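Local coordinates for protein DNA polymerase III, beta subunit (Thermotoga maritima, PDB 1VPK) that probably confers processivity on DNA polymerases as a sliding clamp, tethering them to DNA as a ring-shaped head-to-tail homodimer, at residues V150-F155 with S366-I371; G185-L190 with I335-K340; F170-L173 with L178-V181. All coordinates share one frame; numbering follows the deposited sequence. Where two conformers were deposited one is given.

Interaction 1: residues V150-F155 with S366-I371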
loop_
_atom_site.group_PDB
_atom_site.type_symbol
_atom_site.label_atom_id
_atom_site.label_comp_id
_atom_site.label_asym_id
_atom_site.label_seq_id
_atom_site.Cartn_x
_atom_site.Cartn_y
_atom_site.Cartn_z
ATOM N N VAL A 150 5.995 -7.390 -22.678
ATOM C CA VAL A 150 4.938 -8.006 -21.870
ATOM C C VAL A 150 4.298 -6.945 -20.968
ATOM O O VAL A 150 3.068 -6.843 -20.884
ATOM C CB VAL A 150 5.461 -9.212 -21.058
ATOM C CG1 VAL A 150 4.418 -9.706 -20.072
ATOM C CG2 VAL A 150 5.845 -10.375 -21.992
ATOM N N GLU A 151 5.135 -6.154 -20.330
ATOM C CA GLU A 151 4.703 -5.124 -19.404
ATOM C C GLU A 151 3.848 -4.030 -20.116
ATOM O O GLU A 151 2.963 -3.418 -19.508
ATOM C CB GLU A 151 5.951 -4.506 -18.753
ATOM C CG GLU A 151 5.723 -3.228 -17.900
ATOM N N LYS A 152 4.117 -3.799 -21.400
ATOM C CA LYS A 152 3.380 -2.786 -22.147
ATOM C C LYS A 152 1.992 -3.254 -22.554
ATOM O O LYS A 152 1.168 -2.430 -22.899
ATOM C CB LYS A 152 4.227 -2.264 -23.334
ATOM C CG LYS A 152 5.162 -1.176 -22.877
ATOM C CD LYS A 152 6.077 -0.659 -23.935
ATOM C CE LYS A 152 7.068 0.363 -23.304
ATOM N NZ LYS A 152 7.692 1.326 -24.297
ATOM N N VAL A 153 1.694 -4.552 -22.446
ATOM C CA VAL A 153 0.375 -5.046 -22.830
ATOM C C VAL A 153 -0.448 -5.739 -21.750
ATOM O O VAL A 153 -1.661 -5.707 -21.836
ATOM C CB VAL A 153 0.423 -6.030 -24.056
ATOM C CG1 VAL A 153 1.218 -5.385 -25.262
ATOM C CG2 VAL A 153 0.986 -7.365 -23.669
ATOM N N ILE A 154 0.210 -6.394 -20.776
ATOM C CA ILE A 154 -0.476 -7.362 -19.912
ATOM C C ILE A 154 -1.605 -6.758 -19.082
ATOM O O ILE A 154 -2.576 -7.421 -18.801
ATOM C CB ILE A 154 0.527 -8.160 -19.003
ATOM C CG1 ILE A 154 -0.144 -9.437 -18.471
ATOM C CG2 ILE A 154 1.134 -7.252 -17.906
ATOM C CD1 ILE A 154 0.848 -10.420 -17.907
ATOM N N PHE A 155 -1.489 -5.492 -18.731
ATOM C CA PHE A 155 -2.551 -4.783 -18.009
ATOM C C PHE A 155 -3.919 -4.721 -18.687
ATOM O O PHE A 155 -4.918 -4.466 -18.029
ATOM C CB PHE A 155 -2.147 -3.353 -17.683
ATOM C CG PHE A 155 -2.252 -2.402 -18.865
ATOM C CD1 PHE A 155 -1.183 -2.245 -19.752
ATOM C CD2 PHE A 155 -3.384 -1.629 -19.046
ATOM C CE1 PHE A 155 -1.278 -1.375 -20.790
ATOM C CE2 PHE A 155 -3.491 -0.752 -20.105
ATOM C CZ PHE A 155 -2.423 -0.627 -20.975
ATOM N N SER A 366 6.931 3.959 -33.161
ATOM C CA SER A 366 6.159 2.882 -33.724
ATOM C C SER A 366 6.314 1.658 -32.796
ATOM O O SER A 366 7.223 1.573 -31.948
ATOM C CB SER A 366 6.638 2.544 -35.137
ATOM O OG SER A 366 8.051 2.567 -35.162
ATOM N N GLY A 367 5.413 0.720 -32.989
ATOM C CA GLY A 367 5.539 -0.565 -32.346
ATOM C C GLY A 367 4.638 -0.772 -31.151
ATOM O O GLY A 367 4.475 -1.918 -30.717
ATOM N N TYR A 368 4.042 0.323 -30.657
ATOM C CA TYR A 368 3.187 0.318 -29.468
ATOM C C TYR A 368 1.910 1.106 -29.680
ATOM O O TYR A 368 1.962 2.271 -30.101
ATOM C CB TYR A 368 3.961 0.856 -28.255
ATOM C CG TYR A 368 5.107 -0.062 -27.908
ATOM C CD1 TYR A 368 6.356 0.085 -28.518
ATOM C CD2 TYR A 368 4.921 -1.127 -27.042
ATOM C CE1 TYR A 368 7.390 -0.785 -28.241
ATOM C CE2 TYR A 368 5.958 -2.002 -26.752
ATOM C CZ TYR A 368 7.184 -1.828 -27.360
ATOM O OH TYR A 368 8.197 -2.684 -27.065
ATOM N N LEU A 369 0.755 0.489 -29.404
ATOM C CA LEU A 369 -0.501 1.215 -29.540
ATOM C C LEU A 369 -1.602 0.645 -28.652
ATOM O O LEU A 369 -1.601 -0.554 -28.277
ATOM C CB LEU A 369 -0.974 1.269 -30.984
ATOM C CG LEU A 369 -1.638 0.083 -31.659
ATOM C CD1 LEU A 369 -3.094 -0.092 -31.276
ATOM C CD2 LEU A 369 -1.548 0.286 -33.121
ATOM N N TYR A 370 -2.510 1.537 -28.303
ATOM C CA TYR A 370 -3.589 1.256 -27.361
ATOM C C TYR A 370 -4.890 1.677 -27.959
ATOM O O TYR A 370 -4.939 2.682 -28.585
ATOM C CB TYR A 370 -3.351 1.983 -26.018
ATOM C CG TYR A 370 -2.034 1.544 -25.453
ATOM C CD1 TYR A 370 -1.944 0.396 -24.684
ATOM C CD2 TYR A 370 -0.850 2.237 -25.752
ATOM C CE1 TYR A 370 -0.683 -0.050 -24.190
ATOM C CE2 TYR A 370 0.391 1.807 -25.252
ATOM C CZ TYR A 370 0.460 0.669 -24.499
ATOM O OH TYR A 370 1.643 0.234 -23.993
ATOM N N ILE A 371 -5.946 0.911 -27.717
ATOM C CA ILE A 371 -7.310 1.225 -28.179
ATOM C C ILE A 371 -8.197 1.279 -26.918
ATOM O O ILE A 371 -8.053 0.419 -26.006
ATOM C CB ILE A 371 -7.869 0.125 -29.140
ATOM C CG1 ILE A 371 -6.947 -0.078 -30.365
ATOM C CG2 ILE A 371 -9.318 0.437 -29.543
ATOM C CD1 ILE A 371 -6.976 1.036 -31.326
#

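Interaction 2: residues G185-L190 with I335-K340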
loop_
_atom_site.group_PDB
_atom_site.type_symbol
_atom_site.label_atom_id
_atom_site.label_comp_id
_atom_site.label_asym_id
_atom_site.label_seq_id
_atom_site.Cartn_x
_atom_site.Cartn_y
_atom_site.Cartn_z
ATOM N N GLY A 185 -12.041 -6.442 -23.997
ATOM C CA GLY A 185 -13.310 -6.061 -24.628
ATOM C C GLY A 185 -13.645 -4.581 -24.563
ATOM O O GLY A 185 -14.443 -4.073 -25.362
ATOM N N PHE A 186 -13.055 -3.868 -23.607
ATOM C CA PHE A 186 -13.237 -2.425 -23.514
ATOM C C PHE A 186 -12.006 -1.685 -24.047
ATOM O O PHE A 186 -12.098 -0.562 -24.517
ATOM C CB PHE A 186 -13.452 -2.012 -22.066
ATOM C CG PHE A 186 -14.747 -2.502 -21.453
ATOM C CD1 PHE A 186 -15.961 -1.979 -21.846
ATOM C CD2 PHE A 186 -14.731 -3.432 -20.419
ATOM C CE1 PHE A 186 -17.159 -2.410 -21.232
ATOM C CE2 PHE A 186 -15.905 -3.851 -19.812
ATOM C CZ PHE A 186 -17.108 -3.346 -20.216
ATOM N N ARG A 187 -10.848 -2.298 -23.901
ATOM C CA ARG A 187 -9.604 -1.683 -24.341
ATOM C C ARG A 187 -8.622 -2.777 -24.749
ATOM O O ARG A 187 -8.838 -3.957 -24.479
ATOM C CB ARG A 187 -9.015 -0.729 -23.270
ATOM C CG ARG A 187 -9.144 -1.129 -21.792
ATOM C CD ARG A 187 -8.125 -2.174 -21.408
ATOM N NE ARG A 187 -8.271 -2.597 -20.014
ATOM C CZ ARG A 187 -7.867 -1.917 -18.950
ATOM N NH1 ARG A 187 -8.039 -2.434 -17.749
ATOM N NH2 ARG A 187 -7.267 -0.762 -19.066
ATOM N N LEU A 188 -7.566 -2.361 -25.429
ATOM C CA LEU A 188 -6.631 -3.261 -26.051
ATOM C C LEU A 188 -5.257 -2.604 -26.048
ATOM O O LEU A 188 -5.129 -1.377 -26.211
ATOM C CB LEU A 188 -7.100 -3.562 -27.468
ATOM C CG LEU A 188 -6.142 -4.348 -28.388
ATOM C CD1 LEU A 188 -6.941 -5.140 -29.407
ATOM C CD2 LEU A 188 -5.217 -3.399 -29.127
ATOM N N ALA A 189 -4.251 -3.427 -25.832
ATOM C CA ALA A 189 -2.857 -3.021 -25.895
ATOM C C ALA A 189 -2.145 -3.903 -26.908
ATOM O O ALA A 189 -2.367 -5.117 -26.937
ATOM C CB ALA A 189 -2.186 -3.190 -24.528
ATOM N N LEU A 190 -1.283 -3.283 -27.713
ATOM C CA LEU A 190 -0.527 -4.009 -28.688
ATOM C C LEU A 190 0.930 -3.554 -28.697
ATOM O O LEU A 190 1.175 -2.369 -28.708
ATOM C CB LEU A 190 -1.144 -3.740 -30.060
ATOM C CG LEU A 190 -0.607 -4.472 -31.282
ATOM C CD1 LEU A 190 -1.728 -4.510 -32.325
ATOM C CD2 LEU A 190 0.636 -3.771 -31.877
ATOM N N ILE A 335 -8.155 5.366 -19.692
ATOM C CA ILE A 335 -7.245 6.272 -20.378
ATOM C C ILE A 335 -6.029 6.392 -19.510
ATOM O O ILE A 335 -4.897 6.362 -20.013
ATOM C CB ILE A 335 -7.820 7.708 -20.578
ATOM C CG1 ILE A 335 -9.170 7.726 -21.308
ATOM C CG2 ILE A 335 -6.787 8.620 -21.322
ATOM C CD1 ILE A 335 -9.118 7.201 -22.666
ATOM N N GLU A 336 -6.243 6.588 -18.202
ATOM C CA GLU A 336 -5.142 6.665 -17.286
ATOM C C GLU A 336 -4.221 5.415 -17.295
ATOM O O GLU A 336 -3.020 5.544 -17.244
ATOM C CB GLU A 336 -5.645 6.953 -15.866
ATOM C CG GLU A 336 -4.530 7.049 -14.827
ATOM C CD GLU A 336 -3.549 8.173 -15.139
ATOM O OE1 GLU A 336 -3.937 9.386 -14.986
ATOM O OE2 GLU A 336 -2.390 7.847 -15.548
ATOM N N ASP A 337 -4.784 4.217 -17.328
ATOM C CA ASP A 337 -3.989 2.978 -17.454
ATOM C C ASP A 337 -3.014 3.012 -18.616
ATOM O O ASP A 337 -1.877 2.665 -18.462
ATOM C CB ASP A 337 -4.927 1.800 -17.682
ATOM C CG ASP A 337 -5.630 1.344 -16.430
ATOM O OD1 ASP A 337 -5.200 1.677 -15.304
ATOM O OD2 ASP A 337 -6.601 0.578 -16.571
ATOM N N VAL A 338 -3.474 3.439 -19.789
ATOM C CA VAL A 338 -2.608 3.604 -20.973
ATOM C C VAL A 338 -1.410 4.531 -20.708
ATOM O O VAL A 338 -0.256 4.190 -20.993
ATOM C CB VAL A 338 -3.457 4.115 -22.193
ATOM C CG1 VAL A 338 -2.618 4.535 -23.281
ATOM C CG2 VAL A 338 -4.456 3.028 -22.717
ATOM N N LEU A 339 -1.673 5.691 -20.115
ATOM C CA LEU A 339 -0.645 6.710 -19.939
ATOM C C LEU A 339 0.454 6.256 -19.038
ATOM O O LEU A 339 1.598 6.539 -19.291
ATOM C CB LEU A 339 -1.242 8.026 -19.388
ATOM C CG LEU A 339 -2.374 8.586 -20.239
ATOM C CD1 LEU A 339 -2.954 9.864 -19.613
ATOM C CD2 LEU A 339 -1.906 8.767 -21.702
ATOM N N LYS A 340 0.092 5.517 -17.995
ATOM C CA LYS A 340 1.051 4.854 -17.132
ATOM C C LYS A 340 2.063 4.027 -17.899
ATOM O O LYS A 340 3.194 3.871 -17.443
ATOM C CB LYS A 340 0.340 3.894 -16.153
ATOM C CG LYS A 340 -0.645 4.549 -15.186
ATOM C CD LYS A 340 -1.405 3.507 -14.336
ATOM C CE LYS A 340 -2.531 4.169 -13.445
ATOM N NZ LYS A 340 -3.825 3.363 -13.484
#

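Interaction 3: residues F170-L173 with L178-V181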
loop_
_atom_site.group_PDB
_atom_site.type_symbol
_atom_site.label_atom_id
_atom_site.label_comp_id
_atom_site.label_asym_id
_atom_site.label_seq_id
_atom_site.Cartn_x
_atom_site.Cartn_y
_atom_site.Cartn_z
ATOM N N PHE A 170 -2.023 -12.700 -26.422
ATOM C CA PHE A 170 -1.954 -13.361 -27.710
ATOM C C PHE A 170 -0.605 -13.054 -28.331
ATOM O O PHE A 170 -0.183 -11.890 -28.398
ATOM C CB PHE A 170 -3.136 -12.887 -28.589
ATOM C CG PHE A 170 -3.330 -13.697 -29.855
ATOM C CD1 PHE A 170 -3.598 -15.060 -29.801
ATOM C CD2 PHE A 170 -3.278 -13.078 -31.103
ATOM C CE1 PHE A 170 -3.775 -15.786 -30.963
ATOM C CE2 PHE A 170 -3.450 -13.820 -32.277
ATOM C CZ PHE A 170 -3.704 -15.158 -32.199
ATOM N N TRP A 171 0.066 -14.098 -28.801
ATOM C CA TRP A 171 1.364 -13.975 -29.433
ATOM C C TRP A 171 1.208 -14.231 -30.919
ATOM O O TRP A 171 0.663 -15.258 -31.292
ATOM C CB TRP A 171 2.344 -15.008 -28.870
ATOM C CG TRP A 171 2.654 -14.903 -27.413
ATOM C CD1 TRP A 171 1.766 -14.845 -26.385
ATOM C CD2 TRP A 171 3.960 -14.941 -26.817
ATOM N NE1 TRP A 171 2.444 -14.777 -25.172
ATOM C CE2 TRP A 171 3.792 -14.833 -25.421
ATOM C CE3 TRP A 171 5.259 -15.039 -27.333
ATOM C CZ2 TRP A 171 4.880 -14.843 -24.532
ATOM C CZ3 TRP A 171 6.330 -14.988 -26.461
ATOM C CH2 TRP A 171 6.132 -14.917 -25.071
ATOM N N GLU A 172 1.735 -13.320 -31.757
ATOM C CA GLU A 172 1.813 -13.517 -33.193
ATOM C C GLU A 172 3.234 -13.396 -33.675
ATOM O O GLU A 172 3.881 -12.333 -33.523
ATOM C CB GLU A 172 1.001 -12.472 -33.938
ATOM C CG GLU A 172 -0.481 -12.599 -33.745
ATOM C CD GLU A 172 -1.204 -11.462 -34.453
ATOM O OE1 GLU A 172 -0.899 -11.185 -35.615
ATOM O OE2 GLU A 172 -2.044 -10.818 -33.822
ATOM N N LEU A 173 3.731 -14.482 -34.247
ATOM C CA LEU A 173 5.055 -14.487 -34.866
ATOM C C LEU A 173 4.982 -14.457 -36.397
ATOM O O LEU A 173 4.234 -15.214 -37.036
ATOM C CB LEU A 173 5.903 -15.726 -34.469
ATOM C CG LEU A 173 6.549 -15.876 -33.108
ATOM C CD1 LEU A 173 7.562 -14.752 -32.876
ATOM C CD2 LEU A 173 5.499 -15.905 -32.004
ATOM N N LEU A 178 7.681 -10.179 -33.710
ATOM C CA LEU A 178 6.792 -10.642 -32.661
ATOM C C LEU A 178 5.879 -9.515 -32.268
ATOM O O LEU A 178 6.321 -8.382 -32.067
ATOM C CB LEU A 178 7.583 -11.053 -31.411
ATOM C CG LEU A 178 6.813 -11.413 -30.142
ATOM C CD1 LEU A 178 6.078 -12.704 -30.347
ATOM C CD2 LEU A 178 7.756 -11.557 -28.951
ATOM N N ARG A 179 4.606 -9.857 -32.146
ATOM C CA ARG A 179 3.581 -8.963 -31.664
ATOM C C ARG A 179 2.862 -9.652 -30.541
ATOM O O ARG A 179 2.525 -10.816 -30.639
ATOM C CB ARG A 179 2.582 -8.650 -32.777
ATOM C CG ARG A 179 1.381 -7.801 -32.363
ATOM C CD ARG A 179 0.370 -7.593 -33.526
ATOM N NE ARG A 179 0.874 -6.777 -34.623
ATOM C CZ ARG A 179 0.100 -6.334 -35.632
ATOM N NH1 ARG A 179 -1.194 -6.605 -35.659
ATOM N NH2 ARG A 179 0.607 -5.602 -36.579
ATOM N N LEU A 180 2.612 -8.887 -29.486
ATOM C CA LEU A 180 1.809 -9.287 -28.391
ATOM C C LEU A 180 0.575 -8.419 -28.314
ATOM O O LEU A 180 0.662 -7.214 -28.513
ATOM C CB LEU A 180 2.595 -9.111 -27.097
ATOM C CG LEU A 180 3.865 -9.922 -26.900
ATOM C CD1 LEU A 180 4.398 -9.665 -25.459
ATOM C CD2 LEU A 180 3.592 -11.418 -27.151
ATOM N N VAL A 181 -0.562 -9.035 -28.000
ATOM C CA VAL A 181 -1.835 -8.326 -27.923
ATOM C C VAL A 181 -2.609 -8.780 -26.706
ATOM O O VAL A 181 -2.653 -9.949 -26.403
ATOM C CB VAL A 181 -2.725 -8.573 -29.168
ATOM C CG1 VAL A 181 -3.886 -7.539 -29.232
ATOM C CG2 VAL A 181 -1.920 -8.449 -30.423
#

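Interaction 1: residues V150-F155 with S366-I371
Y370 reaches across from its strand to the K152 carbonyl, and this is the firm centre of the contact. Its OH donates a hydrogen bond to K152 O at 2.9 Å, with the oxygen lying in the plane of the tyrosine ring, at its edge. The hydroxyl approaches well to one side of the carbonyl direction, the C=O...donor angle being 128°. K152 CB lies in van der Waals contact with Y370 OH. F155, at the C-terminal end of the segment, also closes in on Y370: its CE1 lies 3.7 Å from Y370 CE1, and the two rings meet obliquely, their planes 35° apart. The F155 side chain is turned between its own N and carbonyl carbon (chi1 78°), which brings the tip of the ring nearer to Y370 than the CB direction would suggest; H341 stacks on it.

The looser side belongs to the K152 side chain, which is partly exposed. Extended beyond CG, it passes across Y368 at about a right angle and ends with NZ over a ring face, 4.3 Å from the Y368 ring centroid, as a cation-pi contact. The detail of this K152-Y368 packing is doubtful, Y368 having two modelled conformers and the lysine chain lying implausibly close to the ring. Long, weak ion pairs to E148 and E343 also reach NZ, whereas Y368 OH is held by a hydrogen bond to E193.

The contact packs helix 143-153 of the central domain against strand 368-372 of the C-terminal domain, with V153 resting on A189 and A191 of the adjoining strand 187-194, I154 touching helix 207-218, and V338 and H341 of helix 332-341 packing on Y370.

Interaction 2: residues G185-L190 with I335-K340
The strand carrying R187 and the helix carrying D337 keep their backbones well apart, R187 CA and I335 CA being the nearest pair of alpha carbons at 9.2 Å. Both R187 and D337 nevertheless direct their side chains into the gap, and these alone bridge it. R187 is bent near its base (chi1 37°, chi2 78°), which lifts the guanidinium off the strand toward the helix. There NH2 donates to D337 OD2 at 2.9 Å in a nearly straight hydrogen bond, with an N-H...O angle of 173°. The acceptor lies in the guanidinium plane, at its edge, and offers the lone pair that points away from the other carboxylate oxygen; the two flat groups are nearly coplanar.

This salt bridge, made through one hydrogen bond, joins strand 187-194 of the central domain to helix 332-341 of the C-terminal domain, at the junction of two of the three clamp-fold domains in the subunit. It belongs to a charge network. One turn along the helix, K340 NZ grips D337 OD1 at 2.8 Å, so each carboxylate oxygen has its own cationic partner, which probably favours the ionised form of D337. On the strand side, R187 NE forms a salt bridge with D184, its strongest polar partner, which probably restrains the guanidinium. Nearer the sheet, Y370 of the adjacent strand 368-372 packs against A189.

Interaction 3: residues F170-L173 with L178-V181
L180 lays its CD2 methyl over one face of the W171 indole, 3.6 Å from the centroid of the five-membered ring and 14° off the ring normal, in a CH-pi contact. The two side chains rise together from the sheet; with CG of W171 anti to its carbonyl carbon (chi1 -62°), the indole stays above its own strand with a face turned to the neighbour, and L180 reaches across to it. Further along, L178 CD1 touches W171 CE3 at 3.9 Å and meets L173 CD1 at 3.6 Å. Putting an alanine in place of W171 would probably deprive L180 CD2 of the ring it rests on and open a gap beside L178.

These side chains share one face of a regular antiparallel beta hairpin formed by strands 168-174 and 177-183. F170 with V181 and E172 with R179 are its hydrogen-bonded pairs, while W171 with L180 and L173 with L178 are non-hydrogen-bonded. Four backbone bonds hold the register, F170 N to V181 O being 2.8 Å and E172 N to R179 O 2.9 Å, both nearly straight.

On the other face E172 and R179 run alongside each other without a salt bridge: E172 OE1 lies 4.6 Å from R179 NH1 and well out of the guanidinium plane, so any attraction is probably electrostatic only, with no N-H directed at the oxygen. Each is positioned from further out. Y255 OH is hydrogen-bonded to both E172 OE2 and R179 NH1, linking the pair through one hydroxyl, and E192 forms a salt bridge with R179 NE. F170, beyond them, stacks with F252. On the leucine face, F203 of strand 201-206 stacks with W171, and M149 of helix 143-153 packs over L178 and L180.

In the fold
From the N terminus, the chain reaches helix 143-153, where interaction 1 opens. Interaction 3 then closes a short loop, the hairpin of strands 168-174 and 177-183. Interaction 2 opens next, at strand 187-194, and closes at helix 332-341 of the C-terminal domain; strand 368-372 closes interaction 1 last. Interactions 3 and 2 thus follow in series, both nested within the loop of interaction 1. All three reach one antiparallel sheet that runs across the boundary between the central and C-terminal domains. Strands 187-194 and 368-372 are neighbours there, joined by L190 N to L369 O, while V150 packs on L180 between interactions 1 and 3.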